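Local coordinates for mandelate racemase/muconate lactonizing enzyme family protein (Azoarcus sp., PDB 2QDE) that belongs to the mandelate racemase/muconate lactonizing enzyme family of the enolase superfamily and holds a barium ion in its barrel domain, at residues V8-I13 with V34-H39; D71-K76 with D94-D99; Q204-I209 with R236-T241; R282-A287 with A314-I319; V300-E305 with N343-N348. All coordinates share one frame; numbering follows the deposited sequence.

Contact 1. Residues V8-I13 with V34-H39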
# COMPACT_ATOMS: atom_id res chain seq x y z
N VAL A 8 39.91 18.31 26.76
CA VAL A 8 38.76 18.77 26.00
C VAL A 8 38.35 20.13 26.54
O VAL A 8 38.03 20.27 27.73
CB VAL A 8 37.60 17.76 26.11
CG1 VAL A 8 36.40 18.24 25.33
CG2 VAL A 8 38.05 16.40 25.60
N GLU A 9 38.35 21.13 25.67
CA GLU A 9 38.01 22.49 26.06
C GLU A 9 36.88 23.11 25.24
O GLU A 9 36.94 23.15 24.01
CB GLU A 9 39.27 23.37 25.96
CG GLU A 9 39.01 24.87 25.97
CD GLU A 9 40.28 25.67 25.85
OE1 GLU A 9 41.29 25.12 25.35
OE2 GLU A 9 40.28 26.86 26.24
N VAL A 10 35.86 23.61 25.93
CA VAL A 10 34.71 24.24 25.29
C VAL A 10 34.60 25.70 25.72
O VAL A 10 34.45 26.00 26.90
CB VAL A 10 33.40 23.52 25.66
CG1 VAL A 10 32.22 24.21 24.98
CG2 VAL A 10 33.48 22.06 25.24
N ILE A 11 34.68 26.60 24.74
CA ILE A 11 34.63 28.04 24.98
C ILE A 11 33.33 28.67 24.49
O ILE A 11 33.02 28.63 23.29
CB ILE A 11 35.78 28.75 24.23
CG1 ILE A 11 37.11 28.06 24.53
CG2 ILE A 11 35.83 30.22 24.62
CD1 ILE A 11 38.23 28.50 23.65
N PRO A 12 32.56 29.28 25.40
CA PRO A 12 31.29 29.92 25.01
C PRO A 12 31.55 31.33 24.48
O PRO A 12 32.11 32.17 25.19
CB PRO A 12 30.50 29.93 26.31
CG PRO A 12 31.58 30.19 27.33
CD PRO A 12 32.72 29.29 26.87
N ILE A 13 31.16 31.59 23.24
CA ILE A 13 31.35 32.91 22.66
C ILE A 13 30.06 33.57 22.17
O ILE A 13 29.07 32.90 21.87
CB ILE A 13 32.35 32.88 21.46
CG1 ILE A 13 31.87 31.91 20.39
CG2 ILE A 13 33.75 32.49 21.95
CD1 ILE A 13 32.63 32.04 19.06
N VAL A 34 29.51 28.14 20.49
CA VAL A 34 30.56 27.51 21.26
C VAL A 34 31.73 27.10 20.37
O VAL A 34 31.54 26.75 19.21
CB VAL A 34 29.97 26.26 21.98
CG1 VAL A 34 30.91 25.09 21.88
CG2 VAL A 34 29.69 26.60 23.43
N LEU A 35 32.94 27.17 20.93
CA LEU A 35 34.14 26.75 20.21
C LEU A 35 34.66 25.54 20.97
O LEU A 35 34.58 25.48 22.20
CB LEU A 35 35.21 27.84 20.20
CG LEU A 35 34.95 29.16 19.46
CD1 LEU A 35 36.28 29.91 19.38
CD2 LEU A 35 34.40 28.91 18.06
N LEU A 36 35.20 24.58 20.24
CA LEU A 36 35.74 23.36 20.84
C LEU A 36 37.21 23.18 20.50
O LEU A 36 37.65 23.45 19.39
CB LEU A 36 34.97 22.14 20.33
CG LEU A 36 35.50 20.75 20.69
CD1 LEU A 36 35.42 20.53 22.20
CD2 LEU A 36 34.70 19.69 19.96
N LYS A 37 37.97 22.72 21.49
CA LYS A 37 39.38 22.44 21.28
C LYS A 37 39.67 21.06 21.84
O LYS A 37 39.43 20.80 23.02
CB LYS A 37 40.27 23.47 21.98
CG LYS A 37 40.33 24.82 21.28
CD LYS A 37 41.31 25.75 21.98
CE LYS A 37 41.30 27.14 21.34
NZ LYS A 37 42.20 28.09 22.08
N LEU A 38 40.18 20.19 20.98
CA LEU A 38 40.55 18.84 21.39
C LEU A 38 42.08 18.80 21.38
O LEU A 38 42.70 18.69 20.32
CB LEU A 38 39.99 17.80 20.42
CG LEU A 38 38.47 17.72 20.27
CD1 LEU A 38 38.12 16.51 19.39
CD2 LEU A 38 37.80 17.58 21.64
N HIS A 39 42.67 18.90 22.56
CA HIS A 39 44.12 18.89 22.70
C HIS A 39 44.70 17.49 22.68
O HIS A 39 44.24 16.61 23.40
CB HIS A 39 44.53 19.55 24.02
CG HIS A 39 44.10 20.98 24.15
ND1 HIS A 39 42.82 21.34 24.50
CD2 HIS A 39 44.78 22.13 23.95
CE1 HIS A 39 42.73 22.66 24.51
NE2 HIS A 39 43.91 23.16 24.19
O HOH W 1 41.66 28.49 24.80

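Contact 2. Residues D71-K76 with D94-D99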
# COMPACT_ATOMS: atom_id res chain seq x y z
N ASP A 71 30.66 16.75 30.21
CA ASP A 71 30.21 15.79 31.21
C ASP A 71 30.02 14.37 30.70
O ASP A 71 29.97 13.43 31.50
CB ASP A 71 28.90 16.26 31.85
CG ASP A 71 29.08 17.51 32.70
OD1 ASP A 71 29.97 17.51 33.56
OD2 ASP A 71 28.31 18.48 32.51
N PHE A 72 29.92 14.21 29.38
CA PHE A 72 29.71 12.90 28.80
C PHE A 72 30.69 12.48 27.72
O PHE A 72 31.45 11.52 27.91
CB PHE A 72 28.28 12.82 28.25
CG PHE A 72 27.23 12.85 29.32
CD1 PHE A 72 26.83 11.67 29.95
CD2 PHE A 72 26.68 14.06 29.74
CE1 PHE A 72 25.89 11.69 30.98
CE2 PHE A 72 25.74 14.09 30.77
CZ PHE A 72 25.35 12.91 31.39
N PHE A 73 30.68 13.16 26.58
CA PHE A 73 31.58 12.78 25.50
C PHE A 73 33.05 12.74 25.94
O PHE A 73 33.75 11.77 25.65
CB PHE A 73 31.43 13.72 24.30
CG PHE A 73 30.06 13.66 23.64
CD1 PHE A 73 29.29 12.49 23.71
CD2 PHE A 73 29.57 14.76 22.94
CE1 PHE A 73 28.03 12.42 23.08
CE2 PHE A 73 28.31 14.69 22.31
CZ PHE A 73 27.55 13.52 22.38
N ALA A 74 33.49 13.78 26.65
CA ALA A 74 34.87 13.88 27.11
C ALA A 74 35.37 12.70 27.95
O ALA A 74 36.34 12.04 27.59
CB ALA A 74 35.08 15.20 27.88
N PRO A 75 34.72 12.41 29.09
CA PRO A 75 35.20 11.29 29.89
C PRO A 75 34.89 9.90 29.32
O PRO A 75 35.73 9.00 29.36
CB PRO A 75 34.53 11.51 31.25
CG PRO A 75 33.23 12.14 30.87
CD PRO A 75 33.63 13.13 29.79
N LYS A 76 33.70 9.74 28.76
CA LYS A 76 33.30 8.45 28.23
C LYS A 76 33.81 8.05 26.85
O LYS A 76 33.97 6.86 26.58
CB LYS A 76 31.77 8.35 28.23
CG LYS A 76 31.15 8.41 29.62
CD LYS A 76 31.62 7.25 30.48
CE LYS A 76 30.96 7.27 31.85
NZ LYS A 76 29.48 7.18 31.72
N ASP A 94 26.72 8.29 19.41
CA ASP A 94 25.33 8.00 19.07
C ASP A 94 24.68 6.97 20.01
O ASP A 94 23.48 7.04 20.29
CB ASP A 94 25.21 7.51 17.63
CG ASP A 94 25.23 8.65 16.62
OD1 ASP A 94 24.89 9.80 17.00
OD2 ASP A 94 25.56 8.40 15.44
N ILE A 95 25.46 6.01 20.49
CA ILE A 95 24.91 5.02 21.41
C ILE A 95 24.74 5.67 22.78
O ILE A 95 23.76 5.42 23.49
CB ILE A 95 25.84 3.81 21.55
CG1 ILE A 95 25.96 3.08 20.20
CG2 ILE A 95 25.30 2.85 22.61
CD1 ILE A 95 24.66 2.49 19.71
N LEU A 96 25.69 6.52 23.13
CA LEU A 96 25.67 7.20 24.43
C LEU A 96 24.61 8.29 24.57
O LEU A 96 24.01 8.44 25.63
CB LEU A 96 27.04 7.81 24.72
CG LEU A 96 27.22 8.64 26.00
CD1 LEU A 96 27.07 7.74 27.22
CD2 LEU A 96 28.59 9.31 25.99
N THR A 97 24.39 9.04 23.49
CA THR A 97 23.45 10.15 23.54
C THR A 97 22.40 10.25 22.44
O THR A 97 22.69 10.09 21.25
CB THR A 97 24.23 11.49 23.55
OG1 THR A 97 25.09 11.53 24.69
CG2 THR A 97 23.27 12.67 23.60
N ARG A 98 21.17 10.54 22.86
CA ARG A 98 20.03 10.72 21.97
C ARG A 98 20.09 12.18 21.51
O ARG A 98 20.42 13.07 22.31
CB ARG A 98 18.73 10.49 22.74
CG ARG A 98 17.46 10.53 21.91
CD ARG A 98 16.26 10.81 22.79
NE ARG A 98 15.12 9.96 22.47
CZ ARG A 98 14.49 9.94 21.29
NH1 ARG A 98 14.89 10.75 20.31
NH2 ARG A 98 13.48 9.11 21.09
N ASP A 99 19.77 12.43 20.24
CA ASP A 99 19.79 13.79 19.69
C ASP A 99 21.13 14.50 19.92
O ASP A 99 22.19 13.89 19.79
CB ASP A 99 18.64 14.62 20.26
CG ASP A 99 17.27 14.02 19.97
OD1 ASP A 99 17.03 13.61 18.81
OD2 ASP A 99 16.42 13.96 20.88

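Contact 3. Residues Q204-I209 with R236-T241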
# COMPACT_ATOMS: atom_id res chain seq x y z
N GLN A 204 -2.98 26.90 5.63
CA GLN A 204 -2.17 28.10 5.39
C GLN A 204 -1.25 27.86 4.20
O GLN A 204 -1.14 28.70 3.31
CB GLN A 204 -1.29 28.42 6.60
CG GLN A 204 -1.92 29.27 7.70
CD GLN A 204 -0.91 29.61 8.79
OE1 GLN A 204 -0.29 28.71 9.36
NE2 GLN A 204 -0.74 30.90 9.08
N ALA A 205 -0.58 26.71 4.20
CA ALA A 205 0.35 26.37 3.13
C ALA A 205 -0.33 26.36 1.76
O ALA A 205 0.15 26.98 0.82
CB ALA A 205 0.99 25.01 3.41
N LEU A 206 -1.45 25.65 1.66
CA LEU A 206 -2.17 25.56 0.41
C LEU A 206 -2.54 26.95 -0.14
O LEU A 206 -2.23 27.28 -1.29
CB LEU A 206 -3.43 24.71 0.63
CG LEU A 206 -4.12 24.14 -0.60
CD1 LEU A 206 -3.08 23.57 -1.56
CD2 LEU A 206 -5.11 23.05 -0.17
N THR A 207 -3.17 27.77 0.70
CA THR A 207 -3.59 29.11 0.28
C THR A 207 -2.45 30.03 -0.13
O THR A 207 -2.51 30.67 -1.18
CB THR A 207 -4.37 29.81 1.40
OG1 THR A 207 -5.50 29.01 1.77
CG2 THR A 207 -4.85 31.18 0.93
N THR A 208 -1.41 30.11 0.69
CA THR A 208 -0.30 30.99 0.40
C THR A 208 0.49 30.54 -0.82
O THR A 208 0.80 31.36 -1.68
CB THR A 208 0.65 31.09 1.60
OG1 THR A 208 -0.11 31.50 2.75
CG2 THR A 208 1.74 32.12 1.34
N ILE A 209 0.80 29.25 -0.90
CA ILE A 209 1.55 28.75 -2.04
C ILE A 209 0.80 29.02 -3.33
O ILE A 209 1.38 29.45 -4.32
CB ILE A 209 1.85 27.25 -1.90
CG1 ILE A 209 2.73 27.02 -0.67
CG2 ILE A 209 2.55 26.73 -3.15
CD1 ILE A 209 3.02 25.58 -0.36
N ARG A 236 2.14 18.47 -1.84
CA ARG A 236 2.71 18.26 -3.16
C ARG A 236 1.63 17.82 -4.15
O ARG A 236 1.78 17.98 -5.36
CB ARG A 236 3.83 17.21 -3.11
CG ARG A 236 5.03 17.63 -2.28
CD ARG A 236 6.23 16.69 -2.44
NE ARG A 236 6.63 16.57 -3.84
CZ ARG A 236 6.24 15.59 -4.64
NH1 ARG A 236 5.46 14.63 -4.18
NH2 ARG A 236 6.60 15.61 -5.92
N GLY A 237 0.54 17.28 -3.63
CA GLY A 237 -0.55 16.83 -4.48
C GLY A 237 -1.56 17.91 -4.79
O GLY A 237 -2.49 17.70 -5.58
N LYS A 238 -1.41 19.08 -4.18
CA LYS A 238 -2.34 20.18 -4.40
C LYS A 238 -1.67 21.42 -5.00
O LYS A 238 -2.37 22.35 -5.42
CB LYS A 238 -3.03 20.59 -3.10
CG LYS A 238 -3.77 19.47 -2.36
CD LYS A 238 -4.74 18.69 -3.25
CE LYS A 238 -5.87 19.54 -3.79
NZ LYS A 238 -6.86 18.68 -4.52
N VAL A 239 -0.34 21.45 -5.04
CA VAL A 239 0.37 22.61 -5.59
C VAL A 239 1.41 22.20 -6.63
O VAL A 239 1.95 21.10 -6.58
CB VAL A 239 1.08 23.44 -4.50
CG1 VAL A 239 0.07 23.90 -3.46
CG2 VAL A 239 2.19 22.63 -3.85
N ALA A 240 1.71 23.12 -7.54
CA ALA A 240 2.68 22.85 -8.59
C ALA A 240 4.10 23.12 -8.14
O ALA A 240 5.03 22.40 -8.49
CB ALA A 240 2.36 23.70 -9.81
N THR A 241 4.27 24.18 -7.35
CA THR A 241 5.58 24.60 -6.86
C THR A 241 6.31 23.50 -6.11
O THR A 241 5.76 22.87 -5.21
CB THR A 241 5.44 25.83 -5.94
OG1 THR A 241 4.57 26.78 -6.55
CG2 THR A 241 6.80 26.47 -5.70
O HOH W 2 4.22 29.25 -4.99

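Contact 4. Residues R282-A287 with A314-I319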
# COMPACT_ATOMS: atom_id res chain seq x y z
N ARG A 282 26.88 10.13 5.20
CA ARG A 282 25.87 9.08 5.18
C ARG A 282 24.55 9.69 4.69
O ARG A 282 23.85 9.11 3.86
CB ARG A 282 25.70 8.49 6.59
CG ARG A 282 26.97 7.81 7.11
CD ARG A 282 26.80 7.29 8.53
NE ARG A 282 28.00 6.62 9.02
CZ ARG A 282 28.23 6.30 10.29
NH1 ARG A 282 27.34 6.59 11.23
NH2 ARG A 282 29.36 5.70 10.63
N TRP A 283 24.23 10.86 5.21
CA TRP A 283 23.03 11.62 4.87
C TRP A 283 23.00 11.83 3.34
O TRP A 283 21.96 11.64 2.70
CB TRP A 283 23.10 12.98 5.58
CG TRP A 283 21.83 13.77 5.69
CD1 TRP A 283 21.07 13.93 6.81
CD2 TRP A 283 21.25 14.63 4.69
NE1 TRP A 283 20.07 14.84 6.58
CE2 TRP A 283 20.16 15.28 5.29
CE3 TRP A 283 21.57 14.91 3.35
CZ2 TRP A 283 19.37 16.22 4.60
CZ3 TRP A 283 20.78 15.83 2.66
CH2 TRP A 283 19.70 16.48 3.29
N LEU A 284 24.14 12.22 2.79
CA LEU A 284 24.27 12.48 1.36
C LEU A 284 24.21 11.20 0.53
O LEU A 284 24.00 11.25 -0.68
CB LEU A 284 25.56 13.26 1.09
CG LEU A 284 25.52 14.72 1.58
CD1 LEU A 284 26.86 15.40 1.38
CD2 LEU A 284 24.42 15.48 0.85
N THR A 285 24.40 10.06 1.18
CA THR A 285 24.30 8.78 0.48
C THR A 285 22.82 8.54 0.20
O THR A 285 22.44 8.12 -0.90
CB THR A 285 24.85 7.63 1.34
OG1 THR A 285 26.26 7.79 1.50
CG2 THR A 285 24.57 6.28 0.68
N LEU A 286 21.99 8.81 1.20
CA LEU A 286 20.55 8.64 1.03
C LEU A 286 20.04 9.66 0.01
O LEU A 286 19.15 9.35 -0.78
CB LEU A 286 19.84 8.82 2.37
CG LEU A 286 19.56 7.53 3.17
CD1 LEU A 286 20.83 6.68 3.30
CD2 LEU A 286 19.03 7.91 4.53
N ALA A 287 20.60 10.87 0.04
CA ALA A 287 20.19 11.92 -0.90
C ALA A 287 20.49 11.49 -2.33
O ALA A 287 19.70 11.72 -3.24
CB ALA A 287 20.93 13.23 -0.59
N ALA A 314 33.07 20.75 -1.32
CA ALA A 314 34.02 20.66 -2.42
C ALA A 314 34.44 19.21 -2.68
O ALA A 314 34.88 18.88 -3.78
CB ALA A 314 35.25 21.50 -2.11
N ALA A 315 34.29 18.35 -1.68
CA ALA A 315 34.70 16.96 -1.82
C ALA A 315 33.60 15.97 -2.20
O ALA A 315 33.80 15.12 -3.07
CB ALA A 315 35.39 16.49 -0.54
N ASN A 316 32.45 16.06 -1.54
CA ASN A 316 31.35 15.13 -1.79
C ASN A 316 30.78 15.23 -3.20
O ASN A 316 30.18 16.24 -3.58
CB ASN A 316 30.25 15.33 -0.74
CG ASN A 316 29.15 14.29 -0.85
OD1 ASN A 316 28.16 14.49 -1.55
ND2 ASN A 316 29.34 13.17 -0.17
N ASP A 317 30.98 14.16 -3.96
CA ASP A 317 30.54 14.09 -5.35
C ASP A 317 29.08 14.45 -5.58
O ASP A 317 28.75 15.17 -6.52
CB ASP A 317 30.81 12.70 -5.90
CG ASP A 317 30.54 12.61 -7.38
OD1 ASP A 317 31.25 13.31 -8.15
OD2 ASP A 317 29.63 11.86 -7.78
N TRP A 318 28.20 13.96 -4.72
CA TRP A 318 26.79 14.24 -4.88
C TRP A 318 26.43 15.71 -4.68
O TRP A 318 25.75 16.30 -5.51
CB TRP A 318 25.94 13.40 -3.93
CG TRP A 318 24.49 13.60 -4.22
CD1 TRP A 318 23.60 14.37 -3.52
CD2 TRP A 318 23.79 13.09 -5.36
NE1 TRP A 318 22.38 14.38 -4.16
CE2 TRP A 318 22.47 13.60 -5.29
CE3 TRP A 318 24.14 12.26 -6.43
CZ2 TRP A 318 21.50 13.31 -6.26
CZ3 TRP A 318 23.18 11.97 -7.40
CH2 TRP A 318 21.87 12.49 -7.30
N ILE A 319 26.88 16.30 -3.59
CA ILE A 319 26.53 17.68 -3.32
C ILE A 319 27.28 18.68 -4.19
O ILE A 319 26.85 19.83 -4.34
CB ILE A 319 26.71 18.01 -1.82
CG1 ILE A 319 25.83 19.21 -1.45
CG2 ILE A 319 28.17 18.29 -1.51
CD1 ILE A 319 25.64 19.40 0.03

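Contact 5. Residues V300-E305 with N343-N348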
# COMPACT_ATOMS: atom_id res chain seq x y z
N VAL A 300 24.83 30.18 11.04
CA VAL A 300 25.59 31.43 11.02
C VAL A 300 26.75 31.50 12.01
O VAL A 300 26.54 31.63 13.23
CB VAL A 300 24.67 32.63 11.25
CG1 VAL A 300 25.49 33.92 11.22
CG2 VAL A 300 23.59 32.67 10.17
N GLY A 301 27.96 31.44 11.48
CA GLY A 301 29.14 31.49 12.32
C GLY A 301 30.35 32.09 11.64
O GLY A 301 30.27 32.62 10.53
N SER A 302 31.49 31.98 12.32
CA SER A 302 32.76 32.50 11.84
C SER A 302 33.28 31.73 10.64
O SER A 302 32.61 30.83 10.14
CB SER A 302 33.80 32.40 12.95
OG SER A 302 34.08 31.03 13.22
N GLY A 303 34.48 32.10 10.19
CA GLY A 303 35.09 31.41 9.07
C GLY A 303 35.38 29.98 9.48
O GLY A 303 35.52 29.08 8.64
N LEU A 304 35.47 29.75 10.79
CA LEU A 304 35.73 28.41 11.30
C LEU A 304 34.45 27.59 11.18
O LEU A 304 34.49 26.42 10.82
CB LEU A 304 36.20 28.44 12.76
CG LEU A 304 36.47 27.05 13.36
CD1 LEU A 304 37.48 26.31 12.49
CD2 LEU A 304 37.00 27.17 14.78
N GLU A 305 33.31 28.20 11.50
CA GLU A 305 32.03 27.50 11.40
C GLU A 305 31.78 27.10 9.95
O GLU A 305 31.26 26.01 9.67
CB GLU A 305 30.90 28.43 11.88
CG GLU A 305 29.50 27.81 11.90
CD GLU A 305 28.83 27.78 10.53
OE1 GLU A 305 29.08 28.68 9.70
OE2 GLU A 305 28.02 26.85 10.28
N ASN A 343 37.95 41.19 10.99
CA ASN A 343 37.88 40.97 12.43
C ASN A 343 37.07 39.72 12.79
O ASN A 343 36.17 39.78 13.63
CB ASN A 343 37.27 42.21 13.10
CG ASN A 343 37.37 42.17 14.62
OD1 ASN A 343 36.42 41.78 15.31
ND2 ASN A 343 38.52 42.57 15.15
N ASP A 344 37.41 38.60 12.16
CA ASP A 344 36.73 37.32 12.41
C ASP A 344 37.63 36.49 13.32
O ASP A 344 38.85 36.69 13.32
CB ASP A 344 36.51 36.57 11.09
CG ASP A 344 35.55 35.40 11.24
OD1 ASP A 344 34.33 35.64 11.37
OD2 ASP A 344 36.01 34.24 11.22
N ILE A 345 37.07 35.56 14.10
CA ILE A 345 37.92 34.76 14.96
C ILE A 345 38.83 33.89 14.11
O ILE A 345 39.78 33.28 14.61
CB ILE A 345 37.12 33.86 15.94
CG1 ILE A 345 36.23 32.89 15.17
CG2 ILE A 345 36.28 34.73 16.87
CD1 ILE A 345 35.65 31.81 16.05
N ALA A 346 38.53 33.82 12.81
CA ALA A 346 39.37 33.08 11.87
C ALA A 346 40.29 34.15 11.28
O ALA A 346 39.81 35.11 10.68
CB ALA A 346 38.53 32.46 10.76
N LEU A 347 41.59 34.00 11.48
CA LEU A 347 42.53 34.97 10.94
C LEU A 347 42.53 34.87 9.42
O LEU A 347 42.80 35.85 8.73
CB LEU A 347 43.94 34.71 11.45
CG LEU A 347 44.21 34.99 12.94
CD1 LEU A 347 45.56 34.43 13.31
CD2 LEU A 347 44.15 36.49 13.20
N ASN A 348 42.20 33.69 8.91
CA ASN A 348 42.18 33.45 7.47
C ASN A 348 40.84 32.86 7.01
O ASN A 348 40.74 31.68 6.68
CB ASN A 348 43.33 32.52 7.10
CG ASN A 348 43.26 31.18 7.81
OD1 ASN A 348 42.79 31.07 8.95
ND2 ASN A 348 43.75 30.14 7.15

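Contact 1. Residues V8-I13 with V34-H39
Strands 8-13 and 34-39 run antiparallel, 161° between their directions, and the side chain of E9 illustrates how one long side chain can meet two neighbours across the strand pair. Its backbone forms a hydrogen-bonded pair with K37: E9 N reaches K37 O at 2.9 Å, and K37 N returns to E9 O, both within the carbonyl planes. From there CB lies in the plane of the H39 ring, at its edge. CG stands anti to the backbone N (chi1 165°), and the extended chain runs alongside K37, so that CD packs on the lysine CD. At the tip, E9 OE1 comes 3.0 Å from H39 CE1, with carboxylate and imidazole only 18° from coplanar. E9 OE2 accepts from a water at 2.6 Å, and this water accepts in turn from K37 NZ, joining two charges that do not touch; NZ also forms a salt bridge with E371. I11 and L35 make the next hydrogen-bonded pair on this face. On the other face, V10 CG1 presses tightly on V34 CG1, at 3.5 Å, while L36 CD1 lies near V8 and V10. Helices 62-78 and 101-119 cover that aliphatic face, and strand 45-49 continues the sheet beyond 31-40.

Contact 2. Residues D71-K76 with D94-D99
K104 NZ, reaching in from helix 101-119, is the polar atom most fully gripped here: D94 OD1 holds it by a salt bridge, T97 O by a hydrogen bond and D99 O by a weak one. Three acceptors around one ammonium thus gather the end of helix 86-96 and the turn after it, T97 being the first residue to leave helical angles. The contact with residues 71-76 is apolar by comparison. L96, its CG anti to the backbone N (chi1 177°), sends CD2 between three partners: F73 CD1 at 4.0 Å, K76 CB at 4.0 Å and F72 CB at 4.2 Å. The methyl meets the F73 ring at its edge, near the ring plane. The side chains of T97 and F73 cross at about a right angle, with T97 OG1 3.5 Å from F73 CE1; this hydroxyl is buried and has no polar partner in the model. A second subunit borders this contact, where its S55 hydroxyl bonds L96 O and its T61 packs on F72. Helix 62-78 has a wider pi-type turn at 71-76 and is kinked at P75. The arrangement belongs to the helical part of the N-terminal capping domain characteristic of the enolase superfamily.

Contact 3. Residues Q204-I209 with R236-T241
V239 CG1 is the centre of the first shell, touched by L206 CD1 at 3.7 Å and by I209 CG2 at 3.8 Å. The two helix residues lie three positions apart, so both project from one flank of helix 202-212. L206 has CG anti to the backbone N (chi1 -162°), which carries CD1 over to the loop, where it also presses on K238 CB at 3.4 Å, closer than usual for two carbons. I209 crosses V239 at about a right angle and offers its CG2 branch, with T241 OG1 4.0 Å from the same methyl. A water adds a polar link, donating to I209 O at 2.9 Å and hydrogen-bonded to T241 OG1 at 2.9 Å. In the barrel of the enolase C-terminal domain, this is the packing of one outer helix against the loop that follows the next, helix 229-236, and leads into strand 243-245. Farther out, L235 and I243 touch I209, while R210 NH2 bonds K238 O and so holds the loop backbone close to the helix. K238 itself bends at chi2 and chi3, turning its ammonium away from L206 to bond V239 O of a third subunit. P242 of that subunit packs on L206.

Contact 4. Residues R282-A287 with A314-I319
L284 and N316 cross obliquely, and this crossing brings an aliphatic branch against an amide. With CG anti to its carbonyl carbon (chi1 -71°), L284 directs CD1 to the amide of N316, 3.3 Å from OD1 and 3.4 Å from CG. The amide is held in position by its own chain: OD1 accepts from I319 N at 3.0 Å, nearly straight at 164° and in the carbonyl plane, an Asx motif formed where helix 303-315 has just ended. I319 also crosses L284 obliquely, I319 CB lying 4.1 Å from L284 CD1. W318, like N316, has CG anti to the backbone N, and one face of its indole lies under the backbone of A287; the carbonyl carbon sits 3.8 Å above the plane, displaced from the ring centre toward its periphery. A287 CB lies 4.0 Å from W318 NE1, whose hydrogen bond goes to L292 O. In the enolase-type barrel, the contact joins outer helix 277-290 to the turn that leaves helix 303-315, with V294 of the intervening strand touching L284, A287 and I319 from the barrel side. F322 meets the W318 ring edge to face. E87 of a fifth subunit accepts from D317 N.

Contact 5. Residues V300-E305 with N343-N348
The two backbones come closest at G303 and A346, whose CA atoms are 5.4 Å apart, where the chain turns into helix 303-315. There G303 N donates to D344 OD2 at 2.8 Å, almost straight at 172°, though the donor lies above the carboxylate plane. The same oxygen also appears to accept from A346 N, as in an Asx turn, although the position of that nitrogen is less certain. D344 has CG anti to the backbone N (chi1 -167°), and its other oxygen, OD1, is bound by H333, so both oxygens are held, which probably limits rotation of the group. S302 is the N-cap. Its OG stands between its own backbone N and carbonyl carbon (chi1 67°), where it accepts from L304 N at 3.1 Å and, weakly, from E305 N, while D49 supplies a third partner. I345 packs against CB and OG of S302; its CG1 likewise takes the crowded position and comes 3.3 Å from S302 CB, a tight carbon pair; its CD1 is as near to S302 OG. A346 CB lies 4.0 Å from G303 CA, where the glycine has no side chain to stand in its way. A carboxylate beside the first helical turn would probably interact favourably with the helix dipole. The contact sits between strand 45-49 of the N-terminal domain, whose D49 and I47 touch L304, and helix 371-377, which packs on I345.

How the contacts relate
Contacts 1 and 2 belong to the N-terminal domain and contacts 3, 4 and 5 to the enolase-type barrel. Contact 1 touches contact 2 through V8 and A74, and reaches across the domain boundary to contact 5, where L35 and I13 pack on I345; their centres are about 15 Å apart. Contact 2 comes within about 5 Å of contact 4 at the nearest atoms, without touching. Contacts 4 and 5 both use helix 303-315, at its two ends, and their segments alternate along the chain; all other pairs follow in series. Contact 3 stands apart, its centre about 44 Å from contact 1, across the chain's centre. The L35 and I13 packing thus joins the two domains.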